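Local coordinates for capsid protein (Bocavirus gorilla/GBoV1/2009, PDB 7LNK) that forms the icosahedral T=1 capsid of this parvovirus, sixty copies of the chain assembling into the shell that probably encloses its DNA genome, at residues Trp62-Phe67 with Asp141-Pro146; Trp327-Glu332 with Thr382-Ile387; Leu95-Asn100 with Ser206-Phe211; Ile23-Arg28 with Ser444-Trp449. One frame throughout, in Å; residues are numbered along the deposited sequence.

Contact 1 of 4, residues Trp62-Phe67 with Asp141-Pro146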
# COMPACT_ATOMS: atom_id res chain seq x y z
N TRP A 62 86.93 -47.95 35.41
CA TRP A 62 85.49 -47.82 35.57
C TRP A 62 85.00 -48.80 36.61
O TRP A 62 85.56 -49.88 36.80
CB TRP A 62 84.74 -48.08 34.26
CG TRP A 62 84.86 -47.02 33.21
CD1 TRP A 62 85.79 -46.94 32.24
CD2 TRP A 62 83.94 -45.96 32.97
NE1 TRP A 62 85.55 -45.86 31.44
CE2 TRP A 62 84.41 -45.25 31.86
CE3 TRP A 62 82.77 -45.53 33.60
CZ2 TRP A 62 83.76 -44.13 31.36
CZ3 TRP A 62 82.13 -44.41 33.10
CH2 TRP A 62 82.62 -43.73 32.00
N THR A 63 83.93 -48.40 37.29
CA THR A 63 83.21 -49.27 38.20
C THR A 63 81.75 -49.25 37.78
O THR A 63 81.32 -48.39 37.00
CB THR A 63 83.37 -48.82 39.65
OG1 THR A 63 82.93 -47.47 39.80
CG2 THR A 63 84.81 -48.90 40.06
N TYR A 64 80.97 -50.20 38.28
CA TYR A 64 79.63 -50.39 37.77
C TYR A 64 78.69 -50.86 38.86
O TYR A 64 79.08 -51.57 39.79
CB TYR A 64 79.62 -51.38 36.60
CG TYR A 64 80.06 -52.77 36.99
CD1 TYR A 64 79.15 -53.72 37.39
CD2 TYR A 64 81.40 -53.11 36.99
CE1 TYR A 64 79.54 -54.97 37.75
CE2 TYR A 64 81.80 -54.35 37.36
CZ TYR A 64 80.88 -55.28 37.74
OH TYR A 64 81.28 -56.53 38.10
N PHE A 65 77.43 -50.46 38.72
CA PHE A 65 76.35 -50.89 39.59
C PHE A 65 75.81 -52.23 39.13
O PHE A 65 75.48 -52.40 37.96
CB PHE A 65 75.23 -49.85 39.58
CG PHE A 65 75.63 -48.53 40.14
CD1 PHE A 65 75.53 -48.27 41.48
CD2 PHE A 65 76.14 -47.54 39.32
CE1 PHE A 65 75.90 -47.07 42.00
CE2 PHE A 65 76.51 -46.33 39.84
CZ PHE A 65 76.39 -46.10 41.18
N ASN A 66 75.72 -53.18 40.06
CA ASN A 66 75.12 -54.48 39.79
C ASN A 66 73.93 -54.68 40.70
O ASN A 66 74.09 -54.81 41.92
CB ASN A 66 76.13 -55.61 39.98
CG ASN A 66 75.61 -56.93 39.49
OD1 ASN A 66 74.79 -56.98 38.58
ND2 ASN A 66 76.06 -58.01 40.09
N PHE A 67 72.74 -54.71 40.12
CA PHE A 67 71.51 -54.90 40.87
C PHE A 67 71.02 -56.34 40.85
O PHE A 67 69.93 -56.61 41.34
CB PHE A 67 70.43 -53.96 40.37
CG PHE A 67 70.77 -52.53 40.58
CD1 PHE A 67 70.57 -51.94 41.80
CD2 PHE A 67 71.31 -51.78 39.56
CE1 PHE A 67 70.89 -50.63 42.01
CE2 PHE A 67 71.64 -50.48 39.76
CZ PHE A 67 71.43 -49.90 40.98
N ASP A 141 77.89 -63.06 41.18
CA ASP A 141 79.00 -62.20 41.55
C ASP A 141 78.74 -61.53 42.89
O ASP A 141 77.59 -61.33 43.29
CB ASP A 141 79.25 -61.14 40.49
CG ASP A 141 79.85 -61.71 39.23
OD1 ASP A 141 80.32 -62.86 39.27
OD2 ASP A 141 79.87 -60.99 38.21
N GLU A 142 79.81 -61.18 43.58
CA GLU A 142 79.71 -60.48 44.86
C GLU A 142 79.66 -58.97 44.71
O GLU A 142 79.64 -58.27 45.72
CB GLU A 142 80.88 -60.87 45.76
CG GLU A 142 80.83 -62.31 46.19
CD GLU A 142 82.00 -62.70 47.05
OE1 GLU A 142 82.96 -61.90 47.15
OE2 GLU A 142 81.97 -63.80 47.62
N ASP A 143 79.65 -58.47 43.48
CA ASP A 143 79.56 -57.04 43.22
C ASP A 143 78.18 -56.46 43.49
O ASP A 143 78.00 -55.25 43.38
CB ASP A 143 79.99 -56.76 41.78
CG ASP A 143 79.12 -57.46 40.75
OD1 ASP A 143 78.08 -58.02 41.13
OD2 ASP A 143 79.48 -57.45 39.56
N VAL A 144 77.20 -57.30 43.83
CA VAL A 144 75.81 -56.88 43.85
C VAL A 144 75.54 -55.96 45.03
O VAL A 144 76.28 -55.94 46.03
CB VAL A 144 74.94 -58.15 43.89
CG1 VAL A 144 75.18 -58.88 45.18
CG2 VAL A 144 73.48 -57.84 43.67
N MET A 145 74.47 -55.17 44.91
CA MET A 145 74.02 -54.27 45.96
C MET A 145 73.82 -55.02 47.27
O MET A 145 73.41 -56.18 47.28
CB MET A 145 72.73 -53.60 45.51
CG MET A 145 72.07 -52.71 46.52
SD MET A 145 70.66 -51.78 45.88
CE MET A 145 69.42 -53.04 45.69
N PRO A 146 74.12 -54.38 48.41
CA PRO A 146 74.04 -55.10 49.68
C PRO A 146 72.60 -55.41 50.04
O PRO A 146 71.66 -54.81 49.51
CB PRO A 146 74.66 -54.12 50.67
CG PRO A 146 75.51 -53.26 49.85
CD PRO A 146 74.67 -53.04 48.64
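Tyr64 and Phe67 both meet the 141-146 loop at a ring edge. Asp143 OD2 lies near the plane of the Tyr64 ring and accepts a hydrogen bond from Tyr64 OH. The modelled distance is very short and carries no weight. The carboxylate is turned 85° against that ring. Tyr64 has its CG between the backbone N and the carbonyl carbon (chi1 63°), which swings the hydroxyl across to the loop.

At the Phe67 edge sits Met145 SD, 4.0 Å from Phe67 CE1. This is a Met-aromatic contact, with the sulfur 5.2 Å from the Phe67 ring centroid. The Phe67 ring also meets Trp153 edge-to-face.

Between the two rings the backbones join. Met145 N donates to Asn66 O at 3.0 Å. Val144 CA adds a C-H...O contact to the same Asn66 oxygen. Asn66 CB is directed at the loop, while Asn66 OD1 is held by Ser137 OG.

Val235 of a neighbouring subunit packs on Tyr64, so the contact lies close to a subunit interface. The arrangement fits the parvovirus jelly roll: a loop between strands E and F folds back onto the end of strand C in the CHEF sheet.

Contact 2 of 4, residues Trp327-Glu332 with Thr382-Ile387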
# COMPACT_ATOMS: atom_id res chain seq x y z
N TRP A 327 76.89 -72.03 47.35
CA TRP A 327 77.47 -70.70 47.37
C TRP A 327 77.81 -70.33 48.80
O TRP A 327 77.23 -70.85 49.75
CB TRP A 327 76.53 -69.65 46.76
CG TRP A 327 75.24 -69.47 47.49
CD1 TRP A 327 74.97 -68.56 48.46
CD2 TRP A 327 74.03 -70.21 47.29
NE1 TRP A 327 73.68 -68.68 48.89
CE2 TRP A 327 73.08 -69.69 48.18
CE3 TRP A 327 73.66 -71.26 46.45
CZ2 TRP A 327 71.79 -70.18 48.26
CZ3 TRP A 327 72.39 -71.74 46.53
CH2 TRP A 327 71.46 -71.21 47.42
N TYR A 328 78.77 -69.42 48.95
CA TYR A 328 79.06 -68.83 50.25
C TYR A 328 78.19 -67.60 50.47
O TYR A 328 77.92 -66.84 49.54
CB TYR A 328 80.52 -68.43 50.44
CG TYR A 328 81.49 -69.57 50.47
CD1 TYR A 328 81.60 -70.36 51.59
CD2 TYR A 328 82.38 -69.77 49.44
CE1 TYR A 328 82.50 -71.38 51.65
CE2 TYR A 328 83.29 -70.79 49.49
CZ TYR A 328 83.34 -71.59 50.60
OH TYR A 328 84.25 -72.61 50.67
N GLN A 329 77.75 -67.42 51.71
CA GLN A 329 76.77 -66.39 51.99
C GLN A 329 77.42 -65.01 52.14
O GLN A 329 76.79 -63.99 51.87
CB GLN A 329 75.97 -66.77 53.23
CG GLN A 329 74.77 -65.91 53.45
CD GLN A 329 73.77 -66.03 52.33
OE1 GLN A 329 73.28 -67.10 52.04
NE2 GLN A 329 73.47 -64.91 51.69
N THR A 330 78.68 -64.96 52.55
CA THR A 330 79.41 -63.71 52.67
C THR A 330 80.74 -63.83 51.94
O THR A 330 81.24 -64.93 51.70
CB THR A 330 79.66 -63.31 54.13
OG1 THR A 330 80.46 -64.31 54.77
CG2 THR A 330 78.36 -63.16 54.87
N PRO A 331 81.35 -62.70 51.57
CA PRO A 331 82.64 -62.76 50.87
C PRO A 331 83.78 -63.29 51.72
O PRO A 331 84.81 -63.69 51.18
CB PRO A 331 82.88 -61.31 50.45
CG PRO A 331 81.53 -60.73 50.37
CD PRO A 331 80.78 -61.34 51.50
N GLU A 332 83.63 -63.29 53.04
CA GLU A 332 84.69 -63.75 53.92
C GLU A 332 84.58 -65.23 54.24
O GLU A 332 85.39 -65.74 55.02
CB GLU A 332 84.69 -62.94 55.21
CG GLU A 332 85.01 -61.48 55.02
CD GLU A 332 83.78 -60.66 54.68
OE1 GLU A 332 82.69 -61.24 54.56
OE2 GLU A 332 83.92 -59.43 54.52
N THR A 382 66.07 -69.06 45.22
CA THR A 382 65.93 -68.56 46.58
C THR A 382 66.06 -67.05 46.58
O THR A 382 66.21 -66.41 45.54
CB THR A 382 66.98 -69.15 47.53
OG1 THR A 382 68.29 -68.81 47.06
CG2 THR A 382 66.85 -70.64 47.60
N ARG A 383 66.01 -66.48 47.78
CA ARG A 383 66.21 -65.04 47.92
C ARG A 383 67.62 -64.64 47.55
O ARG A 383 67.86 -63.52 47.09
CB ARG A 383 65.87 -64.60 49.34
CG ARG A 383 66.06 -63.14 49.59
CD ARG A 383 65.64 -62.77 50.98
NE ARG A 383 65.93 -61.37 51.26
CZ ARG A 383 67.07 -60.96 51.78
NH1 ARG A 383 68.01 -61.83 52.09
NH2 ARG A 383 67.27 -59.67 52.00
N GLU A 384 68.59 -65.55 47.71
CA GLU A 384 69.88 -65.31 47.07
C GLU A 384 69.98 -66.19 45.83
O GLU A 384 70.31 -67.37 45.87
CB GLU A 384 71.01 -65.61 48.04
CG GLU A 384 71.00 -64.75 49.28
CD GLU A 384 70.08 -65.31 50.34
OE1 GLU A 384 69.46 -66.35 50.07
OE2 GLU A 384 69.95 -64.69 51.41
N HIS A 385 69.71 -65.55 44.70
CA HIS A 385 69.99 -65.98 43.35
C HIS A 385 70.16 -64.75 42.49
O HIS A 385 69.59 -63.70 42.78
CB HIS A 385 68.89 -66.88 42.77
CG HIS A 385 69.02 -68.32 43.15
ND1 HIS A 385 68.70 -68.80 44.39
CD2 HIS A 385 69.42 -69.39 42.43
CE1 HIS A 385 68.92 -70.10 44.43
NE2 HIS A 385 69.35 -70.48 43.25
N PRO A 386 70.93 -64.86 41.42
CA PRO A 386 70.83 -63.87 40.35
C PRO A 386 69.41 -63.85 39.81
O PRO A 386 68.78 -64.89 39.66
CB PRO A 386 71.82 -64.40 39.30
CG PRO A 386 72.77 -65.18 40.09
CD PRO A 386 72.02 -65.82 41.18
N ILE A 387 68.91 -62.65 39.53
CA ILE A 387 67.59 -62.56 38.93
C ILE A 387 67.67 -62.90 37.45
O ILE A 387 66.88 -63.70 36.94
CB ILE A 387 67.00 -61.16 39.14
CG1 ILE A 387 66.88 -60.85 40.62
CG2 ILE A 387 65.64 -61.07 38.51
CD1 ILE A 387 66.56 -59.42 40.89
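Trp327 presents one indole face to the carbonyl oxygen of Glu384, and both belong to the long GH loop of the parvovirus jelly roll, which runs between strands 207-223 and 415-420. Trp327 sits on a short strand paired with 339-341, while 382-387 has no regular structure. No hydrogen bond crosses between the segments. The contact is van der Waals packing of the indole and the Gln329 amide on 382-387.

Glu384 O stands over one face of the indole, 3.9 Å above the plane of the Trp327 ring and displaced toward its rim. The Glu384 side chain crosses the indole at about a right angle. At the far end of the indole, Trp327 CH2 approaches His385 CE1 at 4.1 Å. Their ring planes are 68° apart, so the pair is oblique. Trp327 CZ2 also comes to 3.9 Å from Thr382 OG1. Trp140 adds a third aromatic group: its ring meets Trp327 and stands edge-to-face with His385.

Gln329 approaches the Glu384 side chain, crossing it at about a right angle. Gln329 NE2 touches Glu384 CG at 3.5 Å, with amide and carboxylate planes turned 66° against each other. Glu384 bends at chi2 (84°), which brings its carboxylate to Arg383, where Glu384 OE2 and Arg383 NH1 form a salt bridge at 3.5 Å. Arg238 of a neighbouring subunit packs on Trp327, Gln329 and Glu384, so the cluster adjoins a subunit interface.

Within its own segment the imidazole is also held by Thr382: Thr382 OG1 lies in the His385 ring plane and shares a hydrogen bond with His385 ND1 at 2.7 Å.

Contact 3 of 4, residues Leu95-Asn100 with Ser206-Phe211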
# COMPACT_ATOMS: atom_id res chain seq x y z
N LEU A 95 63.61 -48.67 37.95
CA LEU A 95 64.01 -47.28 37.91
C LEU A 95 65.13 -47.09 38.91
O LEU A 95 64.96 -47.38 40.10
CB LEU A 95 62.82 -46.36 38.22
CG LEU A 95 63.00 -44.86 38.02
CD1 LEU A 95 61.70 -44.28 37.54
CD2 LEU A 95 63.38 -44.19 39.30
N VAL A 96 66.27 -46.60 38.44
CA VAL A 96 67.42 -46.37 39.30
C VAL A 96 67.80 -44.91 39.22
O VAL A 96 67.63 -44.27 38.17
CB VAL A 96 68.62 -47.27 38.92
CG1 VAL A 96 68.28 -48.72 39.13
CG2 VAL A 96 68.97 -47.06 37.51
N LYS A 97 68.30 -44.37 40.32
CA LYS A 97 68.70 -42.98 40.42
C LYS A 97 70.04 -42.92 41.13
O LYS A 97 70.22 -43.56 42.16
CB LYS A 97 67.67 -42.16 41.20
CG LYS A 97 66.34 -42.00 40.52
CD LYS A 97 65.40 -41.25 41.42
CE LYS A 97 64.06 -41.03 40.76
NZ LYS A 97 63.12 -40.35 41.68
N ILE A 98 70.97 -42.16 40.57
CA ILE A 98 72.22 -41.82 41.24
C ILE A 98 72.16 -40.35 41.58
O ILE A 98 71.96 -39.51 40.69
CB ILE A 98 73.44 -42.15 40.38
CG1 ILE A 98 73.55 -43.66 40.15
CG2 ILE A 98 74.69 -41.68 41.04
CD1 ILE A 98 73.05 -44.10 38.81
N TYR A 99 72.31 -40.02 42.86
CA TYR A 99 72.10 -38.66 43.32
C TYR A 99 72.85 -38.45 44.62
O TYR A 99 73.49 -39.35 45.15
CB TYR A 99 70.61 -38.37 43.48
CG TYR A 99 69.94 -39.26 44.50
CD1 TYR A 99 69.87 -38.90 45.82
CD2 TYR A 99 69.40 -40.48 44.13
CE1 TYR A 99 69.28 -39.70 46.74
CE2 TYR A 99 68.81 -41.29 45.04
CZ TYR A 99 68.75 -40.89 46.35
OH TYR A 99 68.16 -41.70 47.28
N ASN A 100 72.74 -37.23 45.14
CA ASN A 100 73.44 -36.81 46.35
C ASN A 100 74.92 -37.15 46.28
O ASN A 100 75.48 -37.76 47.18
CB ASN A 100 72.81 -37.39 47.61
CG ASN A 100 71.50 -36.73 47.94
OD1 ASN A 100 71.26 -35.61 47.54
ND2 ASN A 100 70.66 -37.43 48.69
N SER A 206 72.30 -34.98 39.28
CA SER A 206 71.84 -36.34 39.50
C SER A 206 71.46 -36.94 38.15
O SER A 206 71.27 -36.22 37.17
CB SER A 206 70.66 -36.39 40.46
OG SER A 206 69.54 -35.71 39.94
N SER A 207 71.36 -38.26 38.12
CA SER A 207 70.94 -38.96 36.92
C SER A 207 70.01 -40.10 37.31
O SER A 207 70.07 -40.62 38.42
CB SER A 207 72.14 -39.51 36.14
OG SER A 207 72.85 -40.45 36.91
N GLU A 208 69.13 -40.47 36.38
CA GLU A 208 68.20 -41.57 36.60
C GLU A 208 68.07 -42.39 35.33
O GLU A 208 68.26 -41.88 34.23
CB GLU A 208 66.83 -41.07 37.04
CG GLU A 208 66.12 -40.24 36.02
CD GLU A 208 64.83 -39.67 36.55
OE1 GLU A 208 64.35 -40.16 37.58
OE2 GLU A 208 64.30 -38.72 35.93
N PHE A 209 67.74 -43.66 35.51
CA PHE A 209 67.68 -44.62 34.42
C PHE A 209 66.46 -45.50 34.60
O PHE A 209 66.20 -46.00 35.70
CB PHE A 209 68.93 -45.49 34.40
CG PHE A 209 70.19 -44.71 34.24
CD1 PHE A 209 70.64 -44.33 33.00
CD2 PHE A 209 70.91 -44.32 35.35
CE1 PHE A 209 71.78 -43.60 32.87
CE2 PHE A 209 72.05 -43.59 35.22
CZ PHE A 209 72.49 -43.24 33.98
N THR A 210 65.70 -45.69 33.53
CA THR A 210 64.52 -46.54 33.54
C THR A 210 64.78 -47.74 32.66
O THR A 210 65.49 -47.64 31.66
CB THR A 210 63.28 -45.79 33.07
OG1 THR A 210 63.49 -45.33 31.73
CG2 THR A 210 63.00 -44.61 33.96
N PHE A 211 64.21 -48.88 33.04
CA PHE A 211 64.30 -50.09 32.25
C PHE A 211 62.97 -50.83 32.33
O PHE A 211 62.40 -50.96 33.41
CB PHE A 211 65.43 -50.99 32.73
CG PHE A 211 65.53 -52.27 31.98
CD1 PHE A 211 66.16 -52.32 30.76
CD2 PHE A 211 65.01 -53.43 32.50
CE1 PHE A 211 66.25 -53.49 30.07
CE2 PHE A 211 65.10 -54.61 31.81
CZ PHE A 211 65.72 -54.64 30.60
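Phe209 overlaps Val96 and Ile98, which meet its ring at the edge rather than over a face. Val96 CG2 packs on Phe209 CB at 3.5 Å. Further out, Ile98 CD1 reaches Phe209 CE2 at 3.8 Å. Phe209 has CG anti to its carbonyl carbon (chi1 -59°), which leans the ring along the strand toward Ile98. Ser207 lies on the same face, its OG beside Ile98 CB. Ile416 packs against Val96, Ile98 and Phe209, so this face turns to the barrel interior.

The other face carries Leu95, Lys97, Glu208 and Thr210, which are partly or fully exposed. Leu95 CD1 and Thr210 CG2 lie side by side at 3.8 Å. Lys97 and Glu208 also run alongside each other. Lys97 CE touches Glu208 OE1 at 3.3 Å, while Lys97 NZ stays 4.3 Å from Glu208 OE1, beyond a salt bridge. The opposite charges probably still attract.

The strands are antiparallel, with axes at 169°. Val96 and Phe209 form a hydrogen-bonded pair, with Val96 N to Phe209 O at 2.8 Å and Phe209 N to Val96 O at 2.7 Å. Ile98 and Ser207 form the next such pair. Lys97 and Glu208 lie between them as a non-hydrogen-bonded pair.

This is the pairing of strands D and G at one side of the BIDG sheet, characteristic of the eight-stranded viral jelly roll of parvovirus capsids.

Contact 4 of 4, residues Ile23-Arg28 with Ser444-Trp449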
# COMPACT_ATOMS: atom_id res chain seq x y z
N ILE A 23 55.95 -53.44 44.54
CA ILE A 23 56.95 -52.41 44.31
C ILE A 23 57.97 -52.49 45.43
O ILE A 23 57.63 -52.29 46.60
CB ILE A 23 56.32 -51.01 44.26
CG1 ILE A 23 55.36 -50.89 43.09
CG2 ILE A 23 57.39 -49.97 44.13
CD1 ILE A 23 54.54 -49.65 43.13
N THR A 24 59.21 -52.78 45.08
CA THR A 24 60.31 -52.77 46.02
C THR A 24 61.16 -51.53 45.79
O THR A 24 61.43 -51.17 44.64
CB THR A 24 61.17 -54.03 45.88
OG1 THR A 24 61.69 -54.11 44.55
CG2 THR A 24 60.36 -55.26 46.17
N LYS A 25 61.57 -50.88 46.87
CA LYS A 25 62.34 -49.65 46.82
C LYS A 25 63.56 -49.81 47.70
O LYS A 25 63.44 -50.21 48.86
CB LYS A 25 61.51 -48.47 47.27
CG LYS A 25 60.36 -48.17 46.37
CD LYS A 25 59.58 -47.02 46.87
CE LYS A 25 59.05 -47.35 48.23
NZ LYS A 25 58.20 -48.56 48.15
N ASN A 26 64.73 -49.53 47.16
CA ASN A 26 65.97 -49.73 47.88
C ASN A 26 66.90 -48.58 47.56
O ASN A 26 67.09 -48.25 46.39
CB ASN A 26 66.63 -51.05 47.50
CG ASN A 26 65.87 -52.24 48.03
OD1 ASN A 26 65.98 -52.59 49.20
ND2 ASN A 26 65.09 -52.86 47.17
N THR A 27 67.49 -47.98 48.59
CA THR A 27 68.49 -46.95 48.42
C THR A 27 69.76 -47.43 49.12
O THR A 27 69.69 -48.06 50.17
CB THR A 27 68.03 -45.62 49.01
OG1 THR A 27 66.77 -45.26 48.45
CG2 THR A 27 69.01 -44.53 48.65
N ARG A 28 70.90 -47.16 48.52
CA ARG A 28 72.17 -47.46 49.15
C ARG A 28 73.10 -46.27 49.04
O ARG A 28 73.01 -45.47 48.11
CB ARG A 28 72.87 -48.68 48.54
CG ARG A 28 72.09 -49.94 48.58
CD ARG A 28 71.92 -50.49 49.97
NE ARG A 28 71.22 -51.76 49.93
CZ ARG A 28 69.90 -51.89 49.97
NH1 ARG A 28 69.14 -50.82 50.04
NH2 ARG A 28 69.36 -53.08 49.92
N SER A 444 69.41 -45.36 44.31
CA SER A 444 68.15 -46.00 44.64
C SER A 444 67.70 -46.85 43.46
O SER A 444 67.94 -46.50 42.31
CB SER A 444 67.08 -44.97 44.97
OG SER A 444 66.76 -44.17 43.85
N CYS A 445 67.08 -47.98 43.77
CA CYS A 445 66.51 -48.85 42.75
C CYS A 445 65.07 -49.15 43.13
O CYS A 445 64.82 -49.80 44.15
CB CYS A 445 67.32 -50.14 42.63
SG CYS A 445 66.77 -51.25 41.33
N GLU A 446 64.13 -48.69 42.32
CA GLU A 446 62.73 -49.06 42.44
C GLU A 446 62.42 -50.07 41.34
O GLU A 446 62.63 -49.78 40.16
CB GLU A 446 61.79 -47.86 42.29
CG GLU A 446 61.88 -46.78 43.35
CD GLU A 446 62.92 -45.71 43.04
OE1 GLU A 446 63.68 -45.84 42.06
OE2 GLU A 446 62.95 -44.69 43.76
N ILE A 447 61.93 -51.24 41.72
CA ILE A 447 61.47 -52.22 40.75
C ILE A 447 59.99 -52.49 41.00
O ILE A 447 59.57 -52.68 42.14
CB ILE A 447 62.27 -53.54 40.81
CG1 ILE A 447 63.72 -53.29 40.45
CG2 ILE A 447 61.71 -54.53 39.83
CD1 ILE A 447 64.57 -54.49 40.67
N VAL A 448 59.22 -52.48 39.92
CA VAL A 448 57.83 -52.93 39.94
C VAL A 448 57.83 -54.39 39.54
O VAL A 448 58.45 -54.77 38.54
CB VAL A 448 56.96 -52.09 39.00
CG1 VAL A 448 55.55 -52.63 38.99
CG2 VAL A 448 56.97 -50.65 39.42
N TRP A 449 57.18 -55.22 40.34
CA TRP A 449 57.17 -56.66 40.16
C TRP A 449 55.75 -57.10 39.88
O TRP A 449 54.87 -56.94 40.73
CB TRP A 449 57.68 -57.36 41.42
CG TRP A 449 59.11 -57.12 41.72
CD1 TRP A 449 59.62 -56.12 42.47
CD2 TRP A 449 60.21 -57.94 41.34
NE1 TRP A 449 60.98 -56.23 42.55
CE2 TRP A 449 61.37 -57.35 41.87
CE3 TRP A 449 60.33 -59.11 40.60
CZ2 TRP A 449 62.63 -57.89 41.68
CZ3 TRP A 449 61.58 -59.64 40.41
CH2 TRP A 449 62.71 -59.03 40.94
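Ile23 opens the contact beside Val448, the two side chains pointing the same way with Ile23 CG1 and Val448 CG2 at 4.0 Å. They form a non-hydrogen-bonded pair, and Ile23 CA makes a C-H...O contact with Ile447 O.

Thr24 is bonded through backbone and side chain alike. Thr24 N donates to Ile447 O at 3.0 Å, and Ile447 N returns the bond to Thr24 O. The Thr24 hydroxyl lies between the backbone N and the carbonyl carbon (chi1 59°), where it accepts a bond from Trp449 NE1. Thr24 OG1 is 3.0 Å from Trp449 NE1, in the indole plane at the ring edge. Ile447 CG2 lies over one face of that indole, toward its rim.

Lys25 CG packs on Glu446 CG at 3.7 Å. The lysine chain then bends away, and Asp197 of a neighbouring subunit packs on it.

Asn26 and Cys445 are the second hydrogen-bonded pair. Cys445 N donates to Asn26 O at 2.6 Å. Asn26 N returns a bond to Cys445 O.

Thr27 OG1 touches Ser444 CB at 3.5 Å and is hydrogen-bonded to Val12 O. Arg28 curls back, its NH1 donating to Thr27 O at 2.8 Å.

The strands run antiparallel, with axes at 171°. They are βB and βI of the BIDG sheet. Strand 21-33 bonds to strand 14-17 through Ile23 with His16 and Lys25 with Gly14, while strand 437-453 bonds along its other edge to strand 86-108.

Overall arrangement
Contacts 3 and 4 are regular antiparallel pairings that share one sheet. Strand 437-453 of contact 4 is bonded directly to strand 86-108 of contact 3, through Leu95 N to Glu446 O and Lys97 O to Ser444 N. Both carry charged residues on one face, and contact 3 is the more exposed. Contacts 1 and 2 are buried, and each involves a loop. Contact 1 has one backbone and one side-chain hydrogen bond, whereas contact 2 has packing and no hydrogen bond across it. Both touch the same neighbouring subunit. Phe67 of contact 1 reaches Val96 and Cys445 of the sheet, whereas contact 2 lies apart from contact 3.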